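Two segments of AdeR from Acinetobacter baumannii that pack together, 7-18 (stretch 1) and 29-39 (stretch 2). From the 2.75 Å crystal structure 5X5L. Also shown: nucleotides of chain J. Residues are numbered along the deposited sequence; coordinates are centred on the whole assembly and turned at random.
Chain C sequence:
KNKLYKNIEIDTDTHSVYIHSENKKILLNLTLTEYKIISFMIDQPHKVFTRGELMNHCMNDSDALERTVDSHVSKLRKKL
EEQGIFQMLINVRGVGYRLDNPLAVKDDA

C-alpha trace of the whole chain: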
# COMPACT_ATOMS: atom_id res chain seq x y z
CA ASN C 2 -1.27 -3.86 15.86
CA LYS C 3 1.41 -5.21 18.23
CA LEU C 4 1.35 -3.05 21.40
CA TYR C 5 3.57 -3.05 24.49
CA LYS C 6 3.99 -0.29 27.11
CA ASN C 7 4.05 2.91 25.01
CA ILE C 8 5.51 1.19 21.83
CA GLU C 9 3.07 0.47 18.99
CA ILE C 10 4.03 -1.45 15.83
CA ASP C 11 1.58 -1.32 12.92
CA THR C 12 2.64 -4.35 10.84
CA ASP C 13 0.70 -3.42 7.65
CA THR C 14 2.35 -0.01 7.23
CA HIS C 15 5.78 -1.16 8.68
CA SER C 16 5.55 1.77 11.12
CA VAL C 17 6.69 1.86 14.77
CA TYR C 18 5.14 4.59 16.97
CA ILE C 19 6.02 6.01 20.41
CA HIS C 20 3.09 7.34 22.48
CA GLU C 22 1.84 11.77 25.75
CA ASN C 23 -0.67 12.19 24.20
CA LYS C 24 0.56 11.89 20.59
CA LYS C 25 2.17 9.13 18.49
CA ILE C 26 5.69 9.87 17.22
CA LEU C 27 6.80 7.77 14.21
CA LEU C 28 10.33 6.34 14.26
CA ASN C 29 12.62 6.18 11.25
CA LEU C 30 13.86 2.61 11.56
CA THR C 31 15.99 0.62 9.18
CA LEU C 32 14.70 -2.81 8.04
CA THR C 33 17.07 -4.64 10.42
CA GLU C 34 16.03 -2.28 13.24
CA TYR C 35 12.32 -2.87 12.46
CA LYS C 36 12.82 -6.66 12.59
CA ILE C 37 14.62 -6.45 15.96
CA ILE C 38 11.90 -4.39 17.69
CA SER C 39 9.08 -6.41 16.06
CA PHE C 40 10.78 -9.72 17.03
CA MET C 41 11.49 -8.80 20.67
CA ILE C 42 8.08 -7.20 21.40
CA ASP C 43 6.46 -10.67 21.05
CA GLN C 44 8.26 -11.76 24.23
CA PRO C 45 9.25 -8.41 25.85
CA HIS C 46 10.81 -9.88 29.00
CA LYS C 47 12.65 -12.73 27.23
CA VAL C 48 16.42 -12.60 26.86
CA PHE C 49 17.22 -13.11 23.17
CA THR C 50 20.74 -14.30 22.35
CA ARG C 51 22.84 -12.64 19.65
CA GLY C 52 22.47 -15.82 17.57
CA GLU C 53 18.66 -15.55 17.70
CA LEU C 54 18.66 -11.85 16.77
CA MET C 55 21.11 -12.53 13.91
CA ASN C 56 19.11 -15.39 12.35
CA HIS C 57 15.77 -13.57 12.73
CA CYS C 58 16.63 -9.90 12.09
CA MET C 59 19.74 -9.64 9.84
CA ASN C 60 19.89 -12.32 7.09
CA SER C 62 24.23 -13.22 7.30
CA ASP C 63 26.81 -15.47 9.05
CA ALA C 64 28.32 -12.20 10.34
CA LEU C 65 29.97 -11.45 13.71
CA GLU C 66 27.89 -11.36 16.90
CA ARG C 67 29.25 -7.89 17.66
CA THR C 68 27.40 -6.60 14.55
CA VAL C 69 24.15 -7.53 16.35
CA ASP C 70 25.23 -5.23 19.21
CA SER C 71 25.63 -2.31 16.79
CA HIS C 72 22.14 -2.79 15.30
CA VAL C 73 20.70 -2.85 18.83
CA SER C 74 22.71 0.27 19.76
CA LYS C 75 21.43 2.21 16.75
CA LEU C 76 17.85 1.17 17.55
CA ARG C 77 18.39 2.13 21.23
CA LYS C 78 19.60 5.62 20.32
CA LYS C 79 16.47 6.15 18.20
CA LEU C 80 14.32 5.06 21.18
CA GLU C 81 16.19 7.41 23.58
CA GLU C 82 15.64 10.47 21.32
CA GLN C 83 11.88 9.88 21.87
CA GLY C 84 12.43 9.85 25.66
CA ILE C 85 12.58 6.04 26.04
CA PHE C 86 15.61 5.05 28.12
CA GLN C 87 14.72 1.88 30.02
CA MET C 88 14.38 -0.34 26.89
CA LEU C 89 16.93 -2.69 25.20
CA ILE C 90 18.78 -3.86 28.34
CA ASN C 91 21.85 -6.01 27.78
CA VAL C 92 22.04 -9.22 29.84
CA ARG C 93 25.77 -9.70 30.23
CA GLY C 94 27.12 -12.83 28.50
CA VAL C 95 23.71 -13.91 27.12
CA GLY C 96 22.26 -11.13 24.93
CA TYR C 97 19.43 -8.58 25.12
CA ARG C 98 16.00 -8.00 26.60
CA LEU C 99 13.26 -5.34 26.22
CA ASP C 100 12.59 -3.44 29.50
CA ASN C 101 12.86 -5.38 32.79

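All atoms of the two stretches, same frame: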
# COMPACT_ATOMS: atom_id res chain seq x y z
N ASN C 7 3.68 1.66 25.70
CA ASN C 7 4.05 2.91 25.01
C ASN C 7 4.85 2.73 23.67
O ASN C 7 5.36 3.70 23.11
CB ASN C 7 4.70 3.90 26.04
CG ASN C 7 5.04 5.23 25.46
OD1 ASN C 7 4.18 6.08 25.27
ND2 ASN C 7 6.34 5.48 25.25
N ILE C 8 4.90 1.50 23.14
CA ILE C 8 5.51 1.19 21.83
C ILE C 8 4.48 0.44 20.99
O ILE C 8 4.14 -0.72 21.30
CB ILE C 8 6.79 0.33 21.97
CG1 ILE C 8 7.89 1.16 22.63
CG2 ILE C 8 7.24 -0.20 20.59
CD1 ILE C 8 9.25 0.51 22.72
N GLU C 9 4.02 1.07 19.91
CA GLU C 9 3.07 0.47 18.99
C GLU C 9 3.78 0.17 17.67
O GLU C 9 4.51 1.00 17.15
CB GLU C 9 1.89 1.43 18.77
CG GLU C 9 0.79 0.89 17.88
CD GLU C 9 -0.48 1.71 17.90
OE1 GLU C 9 -0.63 2.64 18.71
OE2 GLU C 9 -1.37 1.42 17.08
N ILE C 10 3.56 -1.04 17.16
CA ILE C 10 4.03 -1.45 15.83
C ILE C 10 2.81 -1.79 14.99
O ILE C 10 2.08 -2.72 15.31
CB ILE C 10 4.98 -2.66 15.91
CG1 ILE C 10 6.21 -2.31 16.75
CG2 ILE C 10 5.35 -3.14 14.51
CD1 ILE C 10 7.12 -3.48 17.02
N ASP C 11 2.59 -1.02 13.93
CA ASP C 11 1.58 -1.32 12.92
C ASP C 11 2.28 -2.13 11.83
O ASP C 11 3.13 -1.60 11.10
CB ASP C 11 1.00 -0.02 12.35
CG ASP C 11 -0.13 -0.26 11.35
OD1 ASP C 11 -0.48 -1.43 11.07
OD2 ASP C 11 -0.67 0.77 10.85
N THR C 12 1.94 -3.41 11.73
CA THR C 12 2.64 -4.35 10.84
C THR C 12 2.29 -4.17 9.36
O THR C 12 3.11 -4.56 8.50
CB THR C 12 2.39 -5.81 11.26
OG1 THR C 12 3.25 -6.70 10.54
CG2 THR C 12 0.91 -6.21 11.06
N ASP C 13 1.12 -3.61 9.05
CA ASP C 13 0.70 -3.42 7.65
C ASP C 13 1.44 -2.26 6.97
O ASP C 13 1.86 -2.36 5.81
CB ASP C 13 -0.82 -3.21 7.52
CG ASP C 13 -1.66 -4.05 8.47
OD1 ASP C 13 -1.16 -5.07 9.02
OD2 ASP C 13 -2.84 -3.66 8.67
N THR C 14 1.58 -1.15 7.70
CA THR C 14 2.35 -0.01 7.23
C THR C 14 3.87 -0.12 7.44
O THR C 14 4.59 0.69 6.88
CB THR C 14 1.84 1.31 7.87
OG1 THR C 14 1.82 1.18 9.29
CG2 THR C 14 0.45 1.64 7.40
N HIS C 15 4.36 -1.08 8.26
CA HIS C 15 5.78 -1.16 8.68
C HIS C 15 6.23 0.03 9.54
O HIS C 15 7.42 0.40 9.55
CB HIS C 15 6.69 -1.37 7.45
CG HIS C 15 7.27 -2.74 7.34
ND1 HIS C 15 8.63 -2.96 7.42
CD2 HIS C 15 6.69 -3.96 7.14
CE1 HIS C 15 8.87 -4.25 7.28
NE2 HIS C 15 7.72 -4.88 7.12
N SER C 16 5.29 0.60 10.29
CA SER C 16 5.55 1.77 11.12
C SER C 16 5.68 1.36 12.59
O SER C 16 4.94 0.49 13.05
CB SER C 16 4.39 2.76 10.98
OG SER C 16 3.95 2.81 9.64
N VAL C 17 6.61 2.00 13.31
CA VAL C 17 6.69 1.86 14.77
C VAL C 17 6.47 3.24 15.39
O VAL C 17 7.17 4.20 15.04
CB VAL C 17 8.04 1.27 15.22
CG1 VAL C 17 8.30 -0.04 14.50
CG2 VAL C 17 9.13 2.24 14.92
N TYR C 18 5.50 3.34 16.30
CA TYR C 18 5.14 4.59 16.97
C TYR C 18 5.52 4.60 18.46
O TYR C 18 5.44 3.56 19.12
CB TYR C 18 3.64 4.81 16.84
CG TYR C 18 3.18 5.16 15.45
CD1 TYR C 18 3.25 6.47 14.99
CD2 TYR C 18 2.64 4.19 14.60
CE1 TYR C 18 2.80 6.82 13.72
CE2 TYR C 18 2.18 4.52 13.33
CZ TYR C 18 2.28 5.83 12.89
OH TYR C 18 1.84 6.20 11.64
N ASN C 29 11.97 6.50 12.51
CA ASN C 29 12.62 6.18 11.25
C ASN C 29 13.59 5.03 11.51
O ASN C 29 14.76 5.24 11.80
CB ASN C 29 13.35 7.42 10.70
CG ASN C 29 13.77 7.27 9.24
OD1 ASN C 29 14.29 6.21 8.84
ND2 ASN C 29 13.56 8.37 8.44
N LEU C 30 13.07 3.81 11.40
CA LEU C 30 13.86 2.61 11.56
C LEU C 30 14.33 2.05 10.22
O LEU C 30 13.64 2.16 9.24
CB LEU C 30 13.04 1.54 12.30
CG LEU C 30 13.08 1.74 13.83
CD1 LEU C 30 12.45 3.00 14.28
CD2 LEU C 30 12.51 0.53 14.57
N THR C 31 15.47 1.39 10.29
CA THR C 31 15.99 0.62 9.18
C THR C 31 15.22 -0.71 9.18
O THR C 31 14.52 -1.02 10.14
CB THR C 31 17.51 0.35 9.36
OG1 THR C 31 17.69 -0.67 10.33
CG2 THR C 31 18.32 1.60 9.70
N LEU C 32 15.35 -1.50 8.11
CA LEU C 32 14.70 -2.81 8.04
C LEU C 32 15.18 -3.75 9.14
O LEU C 32 14.36 -4.38 9.81
CB LEU C 32 14.92 -3.47 6.67
CG LEU C 32 14.19 -4.80 6.44
CD1 LEU C 32 12.68 -4.61 6.47
CD2 LEU C 32 14.59 -5.40 5.10
N THR C 33 16.50 -3.86 9.32
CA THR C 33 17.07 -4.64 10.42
C THR C 33 16.51 -4.20 11.77
O THR C 33 16.03 -5.01 12.55
CB THR C 33 18.61 -4.55 10.46
OG1 THR C 33 19.10 -5.00 9.20
CG2 THR C 33 19.17 -5.43 11.57
N GLU C 34 16.56 -2.89 12.01
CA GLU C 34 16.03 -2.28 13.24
C GLU C 34 14.54 -2.57 13.46
O GLU C 34 14.12 -2.85 14.58
CB GLU C 34 16.29 -0.77 13.24
CG GLU C 34 17.76 -0.39 13.42
CD GLU C 34 18.10 1.06 13.04
OE1 GLU C 34 17.18 1.86 12.73
OE2 GLU C 34 19.30 1.40 13.04
N TYR C 35 13.75 -2.52 12.39
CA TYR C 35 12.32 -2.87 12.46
C TYR C 35 12.13 -4.33 12.88
O TYR C 35 11.28 -4.63 13.71
CB TYR C 35 11.63 -2.64 11.11
CG TYR C 35 10.18 -3.05 11.11
CD1 TYR C 35 9.19 -2.16 11.52
CD2 TYR C 35 9.79 -4.33 10.72
CE1 TYR C 35 7.84 -2.52 11.52
CE2 TYR C 35 8.45 -4.70 10.73
CZ TYR C 35 7.48 -3.79 11.13
OH TYR C 35 6.16 -4.17 11.14
N LYS C 36 12.91 -5.22 12.29
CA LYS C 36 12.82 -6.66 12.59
C LYS C 36 13.17 -6.94 14.06
O LYS C 36 12.48 -7.72 14.70
CB LYS C 36 13.73 -7.48 11.67
CG LYS C 36 13.23 -7.58 10.24
CD LYS C 36 13.97 -8.64 9.44
CE LYS C 36 13.62 -8.41 7.97
NZ LYS C 36 14.14 -9.45 7.04
N ILE C 37 14.21 -6.30 14.57
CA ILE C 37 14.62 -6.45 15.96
C ILE C 37 13.48 -6.09 16.91
O ILE C 37 13.05 -6.93 17.71
CB ILE C 37 15.90 -5.62 16.27
CG1 ILE C 37 17.11 -6.28 15.58
CG2 ILE C 37 16.16 -5.53 17.77
CD1 ILE C 37 18.38 -5.47 15.65
N ILE C 38 12.98 -4.86 16.81
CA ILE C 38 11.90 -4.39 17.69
C ILE C 38 10.60 -5.20 17.55
O ILE C 38 9.91 -5.44 18.54
CB ILE C 38 11.64 -2.86 17.53
CG1 ILE C 38 10.71 -2.32 18.62
CG2 ILE C 38 11.04 -2.53 16.17
CD1 ILE C 38 11.28 -2.44 20.02
N SER C 39 10.28 -5.61 16.32
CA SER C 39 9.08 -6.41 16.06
C SER C 39 9.23 -7.86 16.55
O SER C 39 8.25 -8.49 16.91
CB SER C 39 8.76 -6.39 14.57
OG SER C 39 7.48 -6.93 14.32
P DT J 15 19.95 -2.23 7.81
OP1 DT J 15 18.59 -2.83 7.86
OP2 DT J 15 20.37 -1.29 8.88
O5' DT J 15 21.00 -3.42 7.70
C5' DT J 15 21.22 -4.09 6.45
C4' DT J 15 22.70 -4.34 6.28
O4' DT J 15 23.39 -3.10 6.06
C3' DT J 15 23.34 -4.97 7.52
O3' DT J 15 23.89 -6.25 7.18
C2' DT J 15 24.42 -3.99 7.93
C1' DT J 15 24.67 -3.20 6.66
N1 DT J 15 25.20 -1.83 6.84
C2 DT J 15 26.41 -1.50 6.27
O2 DT J 15 27.10 -2.29 5.65
N3 DT J 15 26.80 -0.19 6.46
C4 DT J 15 26.11 0.79 7.15
O4 DT J 15 26.58 1.92 7.23
C5 DT J 15 24.84 0.38 7.71
C7 DT J 15 24.03 1.38 8.48
C6 DT J 15 24.46 -0.89 7.53

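Stretch 1 is a β-hairpin, strands 8-11 and 16-18, laid against helix 32-39; the strand axes pass 10.4 and 10.0 Å from the helix axis. No hydrogen bond crosses the interface. The backbone bonds within the two stretches stay inside each element, in the hairpin for example Glu 9 N to Tyr 18 O (3.0 Å); the contacts between them are van der Waals packing and one aromatic stack.

Alternation sets the pattern: Ile 8, Ile 10 and Val 17 all point toward the helix, where apolar contacts keep hydrocarbon surface from water. Ile 8 CD1 lies 4.5 Å from Ile 38 CD1. Two residues on, Ile 10 CD1 lies 4.1 Å from Ile 38 CG1, and its CG2 3.9 Å from Tyr 35 CE1. Asp 11 points away and serves the turn, its OD1 accepting a weak bond from Asp 13 N (3.4 Å). At Thr 12, CA comes within 3.5 Å of Tyr 35 OH, a contact without a hydrogen bond.

His 15 starts sideways, but its ring swings in to form an offset stack with Tyr 35, centroids 4.0 Å apart and planes at 15°, while Leu 32 CD1 meets the imidazole edge, 3.9 Å from His 15 CE1. Ser 16 turns away; Val 17 CG1 sits 3.8 Å from Tyr 35 CD1 and its CG2 3.5 Å from Leu 30 CD1. Tyr 35 is the hub, the residue most covered by the opposing stretch.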